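Long-range contact in cortical-lytic enzyme (Bacillus cereus, PDB 4S3J), which is an N-acetylglucosaminidase that degrades spore-cortex peptidoglycan during germination, probably recognising its muramic acid delta-lactam residues: residues Val343-Val357 with Phe370-Phe384. Residues are numbered along the deposited sequence; the frame is centred on the assembly and turned at random.
Sequences VSSVAAVALARKYNV and FNYFDENGVQHEVWF
Ala348 and Ala352, one turn apart on helix 345-354, press their methyl groups onto the rings of Phe384 and Phe370. Ala348 CB sits over the face of Phe384, 3.6 Å from the ring centroid. Ala352 CB lies almost on the normal of the Phe370 ring, 9° off it, and Val382 CB covers the opposite face. Residues this small let the rings come close to the helix, and Phe370 CZ reaches within 3.2 Å of Ala348 O. Leu351 fills the hollow between three hairpin side chains, with CB at the edge of Phe370, CD1 toward Val382 CG2 and CD2 3.7 Å from Tyr372 OH. The helix thus covers one face of the antiparallel hairpin formed by strands 367-373 and 379-383, consistent with the alpha+beta insertion that many family 18 TIM barrels carry. Strand 318-330 continues this sheet beside strand 379-383, and its Asp328 hydrogen-bonds Tyr372 OH. At the helix end Tyr355 lies flat on Tyr372 in an offset stack, centroids 4.4 Å apart; Tyr355 CG, anti to the carbonyl carbon (chi1 -66°), carries the ring toward the hairpin, and Lys354 CG lies over its other face. Past the Schellman motif that ends the helix, with Asn356 as C-prime residue, beta-branched Val357 wedges CG2 against Phe370 CD2. Tyr355 OH donates to Glu375 OE1 (2.8 Å) from above the carboxylate plane, while Lys354 NZ makes a long salt bridge to Glu375 OE2.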
ATOM      1  N   VAL A 343     -11.836   6.531   4.686  1.00 14.65           N
ATOM      2  CA  VAL A 343     -11.131   7.374   5.635  1.00 12.75           C
ATOM      3  C   VAL A 343      -9.629   7.126   5.610  1.00  9.64           C
ATOM      4  O   VAL A 343      -9.153   5.988   5.498  1.00 12.89           O
ATOM      5  CB  VAL A 343     -11.648   7.141   7.084  1.00 12.10           C
ATOM      6  CG1 VAL A 343     -13.067   7.671   7.238  1.00 15.82           C
ATOM      7  CG2 VAL A 343     -11.582   5.671   7.460  1.00 14.06           C
ATOM      8  N   SER A 344      -8.876   8.204   5.789  1.00 11.09           N
ATOM      9  CA  SER A 344      -7.448   8.100   6.048  1.00 12.91           C
ATOM     10  C   SER A 344      -7.202   7.564   7.468  1.00 10.21           C
ATOM     11  O   SER A 344      -8.114   7.541   8.289  1.00 11.34           O
ATOM     12  CB  SER A 344      -6.791   9.455   5.881  1.00 12.77           C
ATOM     13  OG  SER A 344      -7.166  10.302   6.950  1.00 12.57           O
ATOM     14  N   SER A 345      -5.962   7.192   7.762  1.00 11.26           N
ATOM     15  CA  SER A 345      -5.607   6.699   9.097  1.00 11.04           C
ATOM     16  C   SER A 345      -5.853   7.806  10.112  1.00 12.88           C
ATOM     17  O   SER A 345      -6.401   7.563  11.201  1.00 12.05           O
ATOM     18  CB  SER A 345      -4.143   6.229   9.078  1.00 11.93           C
ATOM     19  OG  SER A 345      -3.742   5.629  10.313  1.00 14.24           O
ATOM     20  N   VAL A 346      -5.452   9.025   9.752  1.00 11.19           N
ATOM     21  CA  VAL A 346      -5.621  10.181  10.646  1.00 11.45           C
ATOM     22  C   VAL A 346      -7.104  10.458  10.870  1.00 10.37           C
ATOM     23  O   VAL A 346      -7.530  10.732  12.003  1.00 11.72           O
ATOM     24  CB  VAL A 346      -4.892  11.413  10.064  1.00 10.07           C
ATOM     25  CG1 VAL A 346      -5.235  12.678  10.816  1.00 14.67           C
ATOM     26  CG2 VAL A 346      -3.376  11.170  10.047  1.00 14.18           C
ATOM     27  N   ALA A 347      -7.915  10.353   9.813  1.00 10.46           N
ATOM     28  CA  ALA A 347      -9.349  10.631   9.944  1.00 10.48           C
ATOM     29  C   ALA A 347     -10.058   9.578  10.776  1.00  8.39           C
ATOM     30  O   ALA A 347     -11.013   9.870  11.506  1.00 11.32           O
ATOM     31  CB  ALA A 347      -9.998  10.734   8.553  1.00 14.09           C
ATOM     32  N   ALA A 348      -9.606   8.337  10.661  1.00 10.28           N
ATOM     33  CA  ALA A 348     -10.171   7.244  11.438  1.00 10.42           C
ATOM     34  C   ALA A 348      -9.944   7.510  12.926  1.00  9.71           C
ATOM     35  O   ALA A 348     -10.866   7.433  13.734  1.00  9.92           O
ATOM     36  CB  ALA A 348      -9.555   5.909  11.023  1.00 11.40           C
ATOM     37  N   VAL A 349      -8.709   7.845  13.289  1.00  9.66           N
ATOM     38  CA  VAL A 349      -8.414   8.155  14.694  1.00  8.90           C
ATOM     39  C   VAL A 349      -9.270   9.341  15.130  1.00 12.41           C
ATOM     40  O   VAL A 349      -9.780   9.379  16.250  1.00 11.02           O
ATOM     41  CB  VAL A 349      -6.935   8.459  14.906  1.00 10.81           C
ATOM     42  CG1 VAL A 349      -6.661   8.886  16.364  1.00 14.17           C
ATOM     43  CG2 VAL A 349      -6.110   7.240  14.556  1.00 12.81           C
ATOM     44  N   ALA A 350      -9.470  10.309  14.244  1.00  9.85           N
ATOM     45  CA  ALA A 350     -10.261  11.485  14.600  1.00 10.63           C
ATOM     46  C   ALA A 350     -11.721  11.132  14.908  1.00 11.20           C
ATOM     47  O   ALA A 350     -12.354  11.774  15.760  1.00 13.07           O
ATOM     48  CB  ALA A 350     -10.176  12.521  13.486  1.00 12.26           C
ATOM     49  N   LEU A 351     -12.271  10.122  14.226  1.00 10.52           N
ATOM     50  CA  LEU A 351     -13.615   9.649  14.538  1.00 10.58           C
ATOM     51  C   LEU A 351     -13.690   9.022  15.933  1.00 12.73           C
ATOM     52  O   LEU A 351     -14.631   9.258  16.694  1.00 10.68           O
ATOM     53  CB  LEU A 351     -14.076   8.641  13.484  1.00  9.69           C
ATOM     54  CG  LEU A 351     -14.400   9.243  12.119  1.00 13.81           C
ATOM     55  CD1 LEU A 351     -14.476   8.124  11.117  1.00 15.38           C
ATOM     56  CD2 LEU A 351     -15.717  10.043  12.115  1.00 13.29           C
ATOM     57  N   ALA A 352     -12.709   8.198  16.274  1.00 10.05           N
ATOM     58  CA  ALA A 352     -12.695   7.567  17.603  1.00 12.18           C
ATOM     59  C   ALA A 352     -12.558   8.646  18.666  1.00 11.11           C
ATOM     60  O   ALA A 352     -13.191   8.575  19.721  1.00 11.08           O
ATOM     61  CB  ALA A 352     -11.572   6.541  17.702  1.00 10.79           C
ATOM     62  N   ARG A 353     -11.744   9.669  18.403  1.00  9.79           N
ATOM     63  CA  ARG A 353     -11.613  10.789  19.342  1.00  9.11           C
ATOM     64  C   ARG A 353     -12.952  11.535  19.524  1.00 10.20           C
ATOM     65  O   ARG A 353     -13.414  11.811  20.644  1.00 11.89           O
ATOM     66  CB  ARG A 353     -10.537  11.748  18.838  1.00 12.55           C
ATOM     67  CG  ARG A 353     -10.295  12.961  19.734  1.00 14.95           C
ATOM     68  CD  ARG A 353      -9.184  13.860  19.154  1.00 16.33           C
ATOM     69  NE  ARG A 353      -7.897  13.171  19.131  1.00 18.77           N
ATOM     70  CZ  ARG A 353      -7.246  12.713  18.076  1.00 24.87           C
ATOM     71  NH1 ARG A 353      -6.099  12.064  18.273  1.00 24.28           N
ATOM     72  NH2 ARG A 353      -7.688  12.913  16.851  1.00 18.86           N
ATOM     73  N   LYS A 354     -13.583  11.864  18.408  1.00 10.96           N
ATOM     74  CA  LYS A 354     -14.806  12.665  18.440  1.00 14.35           C
ATOM     75  C   LYS A 354     -15.926  11.964  19.195  1.00 13.46           C
ATOM     76  O   LYS A 354     -16.676  12.592  19.957  1.00 14.11           O
ATOM     77  CB  LYS A 354     -15.271  12.982  17.018  1.00 13.73           C
ATOM     78  CG  LYS A 354     -16.575  13.740  16.917  1.00 13.52           C
ATOM     79  CD  LYS A 354     -16.821  14.133  15.498  1.00 16.80           C
ATOM     80  CE  LYS A 354     -18.193  14.800  15.356  1.00 25.26           C
ATOM     81  NZ  LYS A 354     -18.548  15.028  13.936  1.00 41.05           N
ATOM     82  N   TYR A 355     -16.057  10.662  18.951  1.00 11.98           N
ATOM     83  CA  TYR A 355     -17.164   9.883  19.501  1.00 14.89           C
ATOM     84  C   TYR A 355     -16.783   9.080  20.763  1.00 16.78           C
ATOM     85  O   TYR A 355     -17.541   8.212  21.229  1.00 16.36           O
ATOM     86  CB  TYR A 355     -17.746   9.003  18.397  1.00 15.49           C
ATOM     87  CG  TYR A 355     -18.395   9.858  17.324  1.00 13.20           C
ATOM     88  CD1 TYR A 355     -19.599  10.517  17.569  1.00 14.72           C
ATOM     89  CD2 TYR A 355     -17.818  10.019  16.064  1.00 14.19           C
ATOM     90  CE1 TYR A 355     -20.193  11.305  16.606  1.00 14.58           C
ATOM     91  CE2 TYR A 355     -18.405  10.806  15.102  1.00 18.73           C
ATOM     92  CZ  TYR A 355     -19.597  11.451  15.377  1.00 19.94           C
ATOM     93  OH  TYR A 355     -20.177  12.229  14.403  1.00 20.10           O
ATOM     94  N   ASN A 356     -15.613   9.398  21.308  1.00 14.13           N
ATOM     95  CA  ASN A 356     -15.140   8.898  22.590  1.00 12.44           C
ATOM     96  C   ASN A 356     -15.130   7.385  22.755  1.00 15.76           C
ATOM     97  O   ASN A 356     -15.591   6.854  23.785  1.00 17.99           O
ATOM     98  CB  ASN A 356     -16.002   9.483  23.725  1.00 20.86           C
ATOM     99  CG  ASN A 356     -16.033  11.002  23.713  1.00 38.38           C
ATOM    100  OD1 ASN A 356     -15.035  11.657  24.008  1.00 56.36           O
ATOM    101  ND2 ASN A 356     -17.186  11.568  23.373  1.00 40.33           N
ATOM    102  N   VAL A 357     -14.528   6.693  21.799  1.00 11.64           N
ATOM    103  CA  VAL A 357     -14.344   5.264  21.897  1.00 11.74           C
ATOM    104  C   VAL A 357     -12.869   4.918  21.651  1.00 11.61           C
ATOM    105  O   VAL A 357     -12.156   5.666  20.966  1.00 11.88           O
ATOM    106  CB  VAL A 357     -15.262   4.529  20.888  1.00 12.48           C
ATOM    107  CG1 VAL A 357     -16.731   4.772  21.247  1.00 14.13           C
ATOM    108  CG2 VAL A 357     -14.960   4.968  19.478  1.00 13.42           C
ATOM    109  N   PHE A 370     -13.009  -0.058  15.347  1.00  9.96           N
ATOM    110  CA  PHE A 370     -13.830   0.403  16.460  1.00 10.41           C
ATOM    111  C   PHE A 370     -15.262   0.621  16.006  1.00 10.37           C
ATOM    112  O   PHE A 370     -15.553   0.641  14.799  1.00 11.19           O
ATOM    113  CB  PHE A 370     -13.283   1.693  17.100  1.00 13.20           C
ATOM    114  CG  PHE A 370     -13.132   2.842  16.151  1.00 11.45           C
ATOM    115  CD1 PHE A 370     -11.952   3.011  15.424  1.00 11.41           C
ATOM    116  CD2 PHE A 370     -14.158   3.767  15.973  1.00 12.96           C
ATOM    117  CE1 PHE A 370     -11.807   4.052  14.542  1.00  9.60           C
ATOM    118  CE2 PHE A 370     -14.011   4.811  15.100  1.00 10.88           C
ATOM    119  CZ  PHE A 370     -12.845   4.957  14.377  1.00 10.88           C
ATOM    120  N   ASN A 371     -16.160   0.746  16.981  1.00 10.49           N
ATOM    121  CA  ASN A 371     -17.571   1.057  16.730  1.00 12.47           C
ATOM    122  C   ASN A 371     -17.965   2.283  17.549  1.00 13.85           C
ATOM    123  O   ASN A 371     -17.450   2.498  18.667  1.00 13.37           O
ATOM    124  CB  ASN A 371     -18.488  -0.106  17.098  1.00 12.05           C
ATOM    125  CG  ASN A 371     -18.269  -1.338  16.242  1.00 16.13           C
ATOM    126  OD1 ASN A 371     -17.183  -1.936  16.252  1.00 16.47           O
ATOM    127  ND2 ASN A 371     -19.328  -1.778  15.568  1.00 15.90           N
ATOM    128  N   TYR A 372     -18.895   3.077  17.024  1.00 10.63           N
ATOM    129  CA  TYR A 372     -19.365   4.263  17.731  1.00 10.63           C
ATOM    130  C   TYR A 372     -20.809   4.575  17.359  1.00 13.76           C
ATOM    131  O   TYR A 372     -21.319   4.037  16.376  1.00 13.54           O
ATOM    132  CB  TYR A 372     -18.463   5.461  17.425  1.00 10.70           C
ATOM    133  CG  TYR A 372     -18.523   6.043  16.023  1.00 12.28           C
ATOM    134  CD1 TYR A 372     -19.430   7.050  15.703  1.00 12.36           C
ATOM    135  CD2 TYR A 372     -17.649   5.614  15.023  1.00 11.90           C
ATOM    136  CE1 TYR A 372     -19.476   7.612  14.413  1.00 13.99           C
ATOM    137  CE2 TYR A 372     -17.685   6.174  13.729  1.00 13.55           C
ATOM    138  CZ  TYR A 372     -18.603   7.177  13.436  1.00  9.91           C
ATOM    139  OH  TYR A 372     -18.662   7.744  12.159  1.00 13.41           O
ATOM    140  N   PHE A 373     -21.463   5.429  18.153  1.00 14.43           N
ATOM    141  CA  PHE A 373     -22.768   5.994  17.789  1.00 15.20           C
ATOM    142  C   PHE A 373     -22.622   7.461  17.428  1.00 14.16           C
ATOM    143  O   PHE A 373     -21.967   8.213  18.160  1.00 18.03           O
ATOM    144  CB  PHE A 373     -23.789   5.864  18.925  1.00 14.45           C
ATOM    145  CG  PHE A 373     -24.288   4.485  19.131  1.00 14.60           C
ATOM    146  CD1 PHE A 373     -25.261   3.968  18.309  1.00 14.65           C
ATOM    147  CD2 PHE A 373     -23.806   3.705  20.168  1.00 16.49           C
ATOM    148  CE1 PHE A 373     -25.720   2.675  18.480  1.00 16.52           C
ATOM    149  CE2 PHE A 373     -24.259   2.413  20.338  1.00 18.16           C
ATOM    150  CZ  PHE A 373     -25.221   1.904  19.513  1.00 18.42           C
ATOM    151  N   ASP A 374     -23.226   7.883  16.317  1.00 15.86           N
ATOM    152  CA  ASP A 374     -23.195   9.296  15.979  1.00 14.73           C
ATOM    153  C   ASP A 374     -24.327  10.046  16.700  1.00 15.15           C
ATOM    154  O   ASP A 374     -25.088   9.457  17.481  1.00 15.89           O
ATOM    155  CB  ASP A 374     -23.247   9.516  14.439  1.00 18.99           C
ATOM    156  CG  ASP A 374     -24.540   9.041  13.783  1.00 19.91           C
ATOM    157  OD1 ASP A 374     -25.594   8.973  14.445  1.00 17.14           O
ATOM    158  OD2 ASP A 374     -24.487   8.743  12.558  1.00 19.11           O
ATOM    159  N   GLU A 375     -24.406  11.344  16.429  1.00 19.08           N
ATOM    160  CA  GLU A 375     -25.342  12.247  17.098  1.00 21.99           C
ATOM    161  C   GLU A 375     -26.804  11.889  16.815  1.00 14.85           C
ATOM    162  O   GLU A 375     -27.715  12.304  17.546  1.00 16.63           O
ATOM    163  CB  GLU A 375     -25.076  13.690  16.638  1.00 30.26           C
ATOM    164  CG  GLU A 375     -23.662  14.214  16.901  1.00 55.40           C
ATOM    165  CD  GLU A 375     -22.687  13.999  15.729  1.00 58.60           C
ATOM    166  OE1 GLU A 375     -22.783  12.985  14.994  1.00 23.36           O
ATOM    167  OE2 GLU A 375     -21.811  14.872  15.538  1.00 73.08           O
ATOM    168  N   ASN A 376     -27.049  11.155  15.728  1.00 17.51           N
ATOM    169  CA  ASN A 376     -28.402  10.712  15.409  1.00 18.99           C
ATOM    170  C   ASN A 376     -28.690   9.325  15.961  1.00 13.05           C
ATOM    171  O   ASN A 376     -29.751   8.763  15.692  1.00 15.43           O
ATOM    172  CB  ASN A 376     -28.661  10.710  13.897  1.00 21.45           C
ATOM    173  CG  ASN A 376     -28.621  12.099  13.293  1.00 37.02           C
ATOM    174  OD1 ASN A 376     -28.814  13.093  13.984  1.00 49.88           O
ATOM    175  ND2 ASN A 376     -28.461  12.162  11.981  1.00 58.70           N
ATOM    176  N   GLY A 377     -27.740   8.755  16.711  1.00 14.34           N
ATOM    177  CA  GLY A 377     -27.938   7.438  17.285  1.00 18.25           C
ATOM    178  C   GLY A 377     -27.715   6.284  16.344  1.00 19.68           C
ATOM    179  O   GLY A 377     -28.175   5.185  16.601  1.00 19.21           O
ATOM    180  N   VAL A 378     -27.079   6.547  15.214  1.00 14.32           N
ATOM    181  CA  VAL A 378     -26.794   5.489  14.255  1.00 14.94           C
ATOM    182  C   VAL A 378     -25.444   4.867  14.608  1.00 12.35           C
ATOM    183  O   VAL A 378     -24.482   5.602  14.873  1.00 13.49           O
ATOM    184  CB  VAL A 378     -26.799   6.033  12.803  1.00 15.20           C
ATOM    185  CG1 VAL A 378     -26.403   4.958  11.812  1.00 18.36           C
ATOM    186  CG2 VAL A 378     -28.184   6.600  12.455  1.00 22.32           C
ATOM    187  N   GLN A 379     -25.370   3.534  14.641  1.00 12.37           N
ATOM    188  CA  GLN A 379     -24.095   2.855  14.906  1.00 12.06           C
ATOM    189  C   GLN A 379     -23.216   2.806  13.658  1.00 15.29           C
ATOM    190  O   GLN A 379     -23.725   2.576  12.547  1.00 14.54           O
ATOM    191  CB  GLN A 379     -24.327   1.434  15.418  1.00 15.04           C
ATOM    192  CG  GLN A 379     -23.019   0.810  15.889  1.00 16.26           C
ATOM    193  CD  GLN A 379     -23.102  -0.614  16.418  1.00 15.16           C
ATOM    194  OE1 GLN A 379     -22.064  -1.220  16.694  1.00 15.26           O
ATOM    195  NE2 GLN A 379     -24.310  -1.147  16.584  1.00 17.11           N
ATOM    196  N   HIS A 380     -21.920   3.050  13.841  1.00 12.83           N
ATOM    197  CA  HIS A 380     -20.909   2.912  12.789  1.00 13.39           C
ATOM    198  C   HIS A 380     -19.857   1.877  13.197  1.00 13.63           C
ATOM    199  O   HIS A 380     -19.570   1.707  14.391  1.00 12.37           O
ATOM    200  CB  HIS A 380     -20.191   4.233  12.538  1.00 13.47           C
ATOM    201  CG  HIS A 380     -21.054   5.343  12.012  1.00 12.28           C
ATOM    202  ND1 HIS A 380     -20.813   5.963  10.804  1.00 13.51           N
ATOM    203  CD2 HIS A 380     -22.101   6.000  12.568  1.00 12.83           C
ATOM    204  CE1 HIS A 380     -21.683   6.929  10.617  1.00 16.28           C
ATOM    205  NE2 HIS A 380     -22.486   6.978  11.677  1.00 13.91           N
ATOM    206  N   GLU A 381     -19.258   1.231  12.202  1.00 11.34           N
ATOM    207  CA  GLU A 381     -18.094   0.365  12.406  1.00 11.12           C
ATOM    208  C   GLU A 381     -17.001   0.798  11.448  1.00 11.92           C
ATOM    209  O   GLU A 381     -17.256   0.970  10.252  1.00 13.17           O
ATOM    210  CB  GLU A 381     -18.451  -1.107  12.185  1.00 11.12           C
ATOM    211  CG  GLU A 381     -17.344  -2.064  12.510  1.00 12.30           C
ATOM    212  CD  GLU A 381     -17.823  -3.473  12.663  1.00 18.43           C
ATOM    213  OE1 GLU A 381     -18.863  -3.696  13.324  1.00 20.11           O
ATOM    214  OE2 GLU A 381     -17.160  -4.370  12.124  1.00 17.18           O
ATOM    215  N   VAL A 382     -15.796   0.963  11.976  1.00 10.16           N
ATOM    216  CA  VAL A 382     -14.658   1.416  11.211  1.00 11.64           C
ATOM    217  C   VAL A 382     -13.532   0.402  11.240  1.00 10.54           C
ATOM    218  O   VAL A 382     -13.151  -0.057  12.312  1.00 10.86           O
ATOM    219  CB  VAL A 382     -14.127   2.754  11.759  1.00 10.38           C
ATOM    220  CG1 VAL A 382     -12.942   3.224  10.949  1.00 10.94           C
ATOM    221  CG2 VAL A 382     -15.223   3.810  11.791  1.00 13.97           C
ATOM    222  N   TRP A 383     -13.012   0.043  10.061  1.00  9.70           N
ATOM    223  CA  TRP A 383     -11.783  -0.755   9.928  1.00 11.36           C
ATOM    224  C   TRP A 383     -10.788   0.104   9.155  1.00 11.62           C
ATOM    225  O   TRP A 383     -11.185   0.772   8.209  1.00 11.18           O
ATOM    226  CB  TRP A 383     -12.046  -2.082   9.204  1.00 12.03           C
ATOM    227  CG  TRP A 383     -12.819  -3.041  10.038  1.00 14.84           C
ATOM    228  CD1 TRP A 383     -14.174  -3.091  10.196  1.00 15.42           C
ATOM    229  CD2 TRP A 383     -12.278  -4.079  10.861  1.00 11.44           C
ATOM    230  NE1 TRP A 383     -14.514  -4.102  11.066  1.00 14.62           N
ATOM    231  CE2 TRP A 383     -13.373  -4.737  11.480  1.00 11.93           C
ATOM    232  CE3 TRP A 383     -10.980  -4.527  11.127  1.00 14.54           C
ATOM    233  CZ2 TRP A 383     -13.195  -5.786  12.384  1.00 12.81           C
ATOM    234  CZ3 TRP A 383     -10.813  -5.590  11.994  1.00 16.22           C
ATOM    235  CH2 TRP A 383     -11.910  -6.207  12.610  1.00 16.47           C
ATOM    236  N   PHE A 384      -9.525   0.132   9.577  1.00 11.45           N
ATOM    237  CA  PHE A 384      -8.577   1.026   8.926  1.00  9.44           C
ATOM    238  C   PHE A 384      -7.148   0.485   9.024  1.00 10.94           C
ATOM    239  O   PHE A 384      -6.964  -0.707   9.287  1.00 12.83           O
ATOM    240  CB  PHE A 384      -8.736   2.466   9.483  1.00  9.00           C
ATOM    241  CG  PHE A 384      -8.305   2.670  10.898  1.00  9.13           C
ATOM    242  CD1 PHE A 384      -9.072   2.202  11.973  1.00 10.95           C
ATOM    243  CD2 PHE A 384      -7.162   3.404  11.163  1.00 10.61           C
ATOM    244  CE1 PHE A 384      -8.637   2.415  13.299  1.00 13.02           C
ATOM    245  CE2 PHE A 384      -6.722   3.604  12.483  1.00 10.66           C
ATOM    246  CZ  PHE A 384      -7.479   3.146  13.540  1.00 10.32           C
TER
HETATM  247  O   HOH W   1     -20.085   6.716  20.467  1.00 18.33           O